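PDB 3LUU: gamma-butyrobetaine hydroxylase-like N-terminal domain-containing protein from Acidithiobacillus ferrooxidans, which is of unknown function but binds a zinc ion and belongs to the gamma-butyrobetaine hydroxylase-like N-terminal (DUF971) family. Local coordinates for residues T59-V64 against F81-N86. Residues are numbered along the deposited sequence; the frame is centred on the assembly and turned at random.
Sequences TGKEHV and FSDGHN
Lys-61 and Val-64 meet Phe-81, Ser-82 and Asp-83 in a small surface contact between two type I beta turns, Lys-61 to Val-64 and Phe-81 to Gly-84, a worked example of how one salt bridge and one branched side chain can join two loops. The bridge runs from Lys-61 NZ to OD2 of Asp-83 (2.9 Å), taking the anti lone pair, with the two side chains crossing at about a right angle. A bend at chi2 (-60°) carries CD of the lysine round to 3.7 Å from Asp-83 OD2. That oxygen serves a second cation, since Arg-39 NE forms a salt bridge with it too, an arrangement that would be expected to stabilise the carboxylate. Beside the charges, Val-64 CG1, set anti to the backbone N (chi1 177°), reaches in among three residues, lying 3.9 Å from CB of Phe-81 and also touching OG of Ser-82 and OD1 of Asp-83. An alanine in place of Asp-83 would probably leave Lys-61 and Arg-39 without their shared anion and uncover part of Val-64. Ser-82 OG comes within 3.5 Å of Val-64 CA and is hydrogen-bonded to Ser-65 N. The contact thus links the loop leading into strand 66-72 with the turn between strands 76-81 and 89-91, while helix 35-40, which supplies zinc ligand His-37, touches Lys-61 through Val-40 and Phe-81 through Arg-39.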
ATOM      1  N   THR A  59      -8.878  12.506  -7.348  1.00 13.47           N
ATOM      2  CA  THR A  59      -7.910  12.653  -8.430  1.00 14.76           C
ATOM      3  C   THR A  59      -6.702  13.492  -7.976  1.00 15.89           C
ATOM      4  O   THR A  59      -6.626  13.889  -6.811  1.00 15.57           O
ATOM      5  CB  THR A  59      -8.643  13.296  -9.658  1.00 17.45           C
ATOM      6  OG1 THR A  59      -7.804  13.203 -10.816  1.00 32.34           O
ATOM      7  CG2 THR A  59      -8.988  14.742  -9.359  1.00 18.30           C
ATOM      8  N   GLY A  60      -5.739  13.718  -8.868  1.00 14.95           N
ATOM      9  CA  GLY A  60      -4.598  14.599  -8.575  1.00 17.34           C
ATOM     10  C   GLY A  60      -3.426  14.052  -7.768  1.00 16.05           C
ATOM     11  O   GLY A  60      -2.620  14.835  -7.226  1.00 13.76           O
ATOM     12  N   LYS A  61      -3.285  12.725  -7.689  1.00 15.31           N
ATOM     13  CA  LYS A  61      -2.221  12.145  -6.863  1.00 16.14           C
ATOM     14  C   LYS A  61      -1.204  11.342  -7.672  1.00 14.61           C
ATOM     15  O   LYS A  61      -0.439  10.588  -7.102  1.00 15.39           O
ATOM     16  CB  LYS A  61      -2.809  11.294  -5.729  1.00 14.45           C
ATOM     17  CG  LYS A  61      -3.721  12.047  -4.741  1.00 19.84           C
ATOM     18  CD  LYS A  61      -2.971  13.217  -4.030  1.00 21.83           C
ATOM     19  CE  LYS A  61      -3.900  14.060  -3.086  1.00 30.09           C
ATOM     20  NZ  LYS A  61      -3.192  15.284  -2.493  1.00 37.78           N
ATOM     21  N   GLU A  62      -1.159  11.561  -8.984  1.00 15.20           N
ATOM     22  CA  GLU A  62      -0.251  10.801  -9.837  1.00 17.32           C
ATOM     23  C   GLU A  62       1.241  11.027  -9.530  1.00 16.25           C
ATOM     24  O   GLU A  62       2.078  10.159  -9.781  1.00 13.89           O
ATOM     25  CB  GLU A  62      -0.543  11.027 -11.318  1.00 18.57           C
ATOM     26  CG  GLU A  62      -0.248  12.416 -11.861  1.00 20.50           C
ATOM     27  CD  GLU A  62      -1.443  13.352 -11.769  1.00 20.10           C
ATOM     28  OE1 GLU A  62      -2.337  13.109 -10.922  1.00 19.15           O
ATOM     29  OE2 GLU A  62      -1.484  14.322 -12.558  1.00 27.05           O
ATOM     30  N   HIS A  63       1.564  12.185  -8.965  1.00 15.95           N
ATOM     31  CA  HIS A  63       2.949  12.479  -8.626  1.00 21.04           C
ATOM     32  C   HIS A  63       3.294  12.213  -7.173  1.00 23.61           C
ATOM     33  O   HIS A  63       4.443  12.416  -6.762  1.00 25.08           O
ATOM     34  CB  HIS A  63       3.311  13.896  -9.061  1.00 23.98           C
ATOM     35  CG  HIS A  63       3.603  14.000 -10.538  1.00 36.93           C
ATOM     36  ND1 HIS A  63       2.813  14.716 -11.415  1.00 48.62           N
ATOM     37  CD2 HIS A  63       4.589  13.450 -11.289  1.00 51.80           C
ATOM     38  CE1 HIS A  63       3.309  14.618 -12.635  1.00 54.34           C
ATOM     39  NE2 HIS A  63       4.385  13.852 -12.587  1.00 55.60           N
ATOM     40  N   VAL A  64       2.357  11.656  -6.408  1.00 19.86           N
ATOM     41  CA  VAL A  64       2.615  11.405  -4.986  1.00 20.01           C
ATOM     42  C   VAL A  64       3.484  10.135  -4.837  1.00 21.49           C
ATOM     43  O   VAL A  64       3.396   9.192  -5.664  1.00 24.93           O
ATOM     44  CB  VAL A  64       1.268  11.417  -4.198  1.00 20.96           C
ATOM     45  CG1 VAL A  64       1.466  11.094  -2.757  1.00 13.53           C
ATOM     46  CG2 VAL A  64       0.607  12.869  -4.355  1.00 24.34           C
ATOM     47  N   PHE A  81       3.252   9.645   2.891  1.00 17.23           N
ATOM     48  CA  PHE A  81       3.210  10.113   1.522  1.00 17.71           C
ATOM     49  C   PHE A  81       3.885  11.477   1.371  1.00 18.90           C
ATOM     50  O   PHE A  81       4.055  12.229   2.343  1.00 16.34           O
ATOM     51  CB  PHE A  81       1.757  10.195   1.033  1.00 15.68           C
ATOM     52  CG  PHE A  81       1.066   8.856   0.931  1.00 15.52           C
ATOM     53  CD1 PHE A  81       1.244   8.052  -0.187  1.00 13.35           C
ATOM     54  CD2 PHE A  81       0.196   8.432   1.921  1.00 13.86           C
ATOM     55  CE1 PHE A  81       0.580   6.823  -0.299  1.00 10.36           C
ATOM     56  CE2 PHE A  81      -0.466   7.208   1.823  1.00 15.47           C
ATOM     57  CZ  PHE A  81      -0.262   6.405   0.699  1.00 16.56           C
ATOM     58  N   SER A  82       4.271  11.776   0.135  1.00 18.94           N
ATOM     59  CA  SER A  82       5.023  12.984  -0.175  1.00 18.83           C
ATOM     60  C   SER A  82       4.165  14.271  -0.157  1.00 21.47           C
ATOM     61  O   SER A  82       4.709  15.363  -0.127  1.00 22.99           O
ATOM     62  CB  SER A  82       5.741  12.794  -1.506  1.00 18.08           C
ATOM     63  OG  SER A  82       4.815  12.712  -2.561  1.00 15.78           O
ATOM     64  N   ASP A  83       2.836  14.146  -0.171  1.00 22.36           N
ATOM     65  CA  ASP A  83       1.951  15.302   0.037  1.00 25.15           C
ATOM     66  C   ASP A  83       1.668  15.632   1.536  1.00 28.88           C
ATOM     67  O   ASP A  83       0.826  16.473   1.802  1.00 36.04           O
ATOM     68  CB  ASP A  83       0.649  15.158  -0.777  1.00 21.75           C
ATOM     69  CG  ASP A  83      -0.172  13.932  -0.386  1.00 25.13           C
ATOM     70  OD1 ASP A  83       0.328  13.045   0.329  1.00 22.61           O
ATOM     71  OD2 ASP A  83      -1.343  13.867  -0.766  1.00 30.20           O
ATOM     72  N   GLY A  84       2.392  15.018   2.492  1.00 33.54           N
ATOM     73  CA  GLY A  84       2.233  15.264   3.970  1.00 34.05           C
ATOM     74  C   GLY A  84       1.304  14.266   4.689  1.00 33.63           C
ATOM     75  O   GLY A  84       1.269  14.154   5.937  1.00 31.18           O
ATOM     76  N   HIS A  85       0.550  13.522   3.890  1.00 33.26           N
ATOM     77  CA  HIS A  85      -0.437  12.635   4.461  0.50 32.61           C
ATOM     78  C   HIS A  85       0.250  11.357   4.961  1.00 32.38           C
ATOM     79  O   HIS A  85       1.092  10.755   4.305  1.00 27.51           O
ATOM     80  CB  HIS A  85      -1.619  12.482   3.507  0.50 32.46           C
ATOM     81  CG  HIS A  85      -2.354  13.775   3.300  0.50 33.26           C
ATOM     82  ND1 HIS A  85      -3.390  14.182   4.116  0.50 36.05           N
ATOM     83  CD2 HIS A  85      -2.144  14.791   2.427  0.50 25.75           C
ATOM     84  CE1 HIS A  85      -3.818  15.369   3.722  0.50 36.55           C
ATOM     85  NE2 HIS A  85      -3.077  15.761   2.700  0.50 36.80           N
ATOM     86  N   ASN A  86      -0.071  11.011   6.186  1.00 35.17           N
ATOM     87  CA  ASN A  86       0.746  10.047   6.946  1.00 39.45           C
ATOM     88  C   ASN A  86      -0.049   9.290   7.964  1.00 42.29           C
ATOM     89  O   ASN A  86       0.491   8.457   8.687  1.00 42.99           O
ATOM     90  CB  ASN A  86       1.890  10.777   7.666  1.00 38.02           C
TER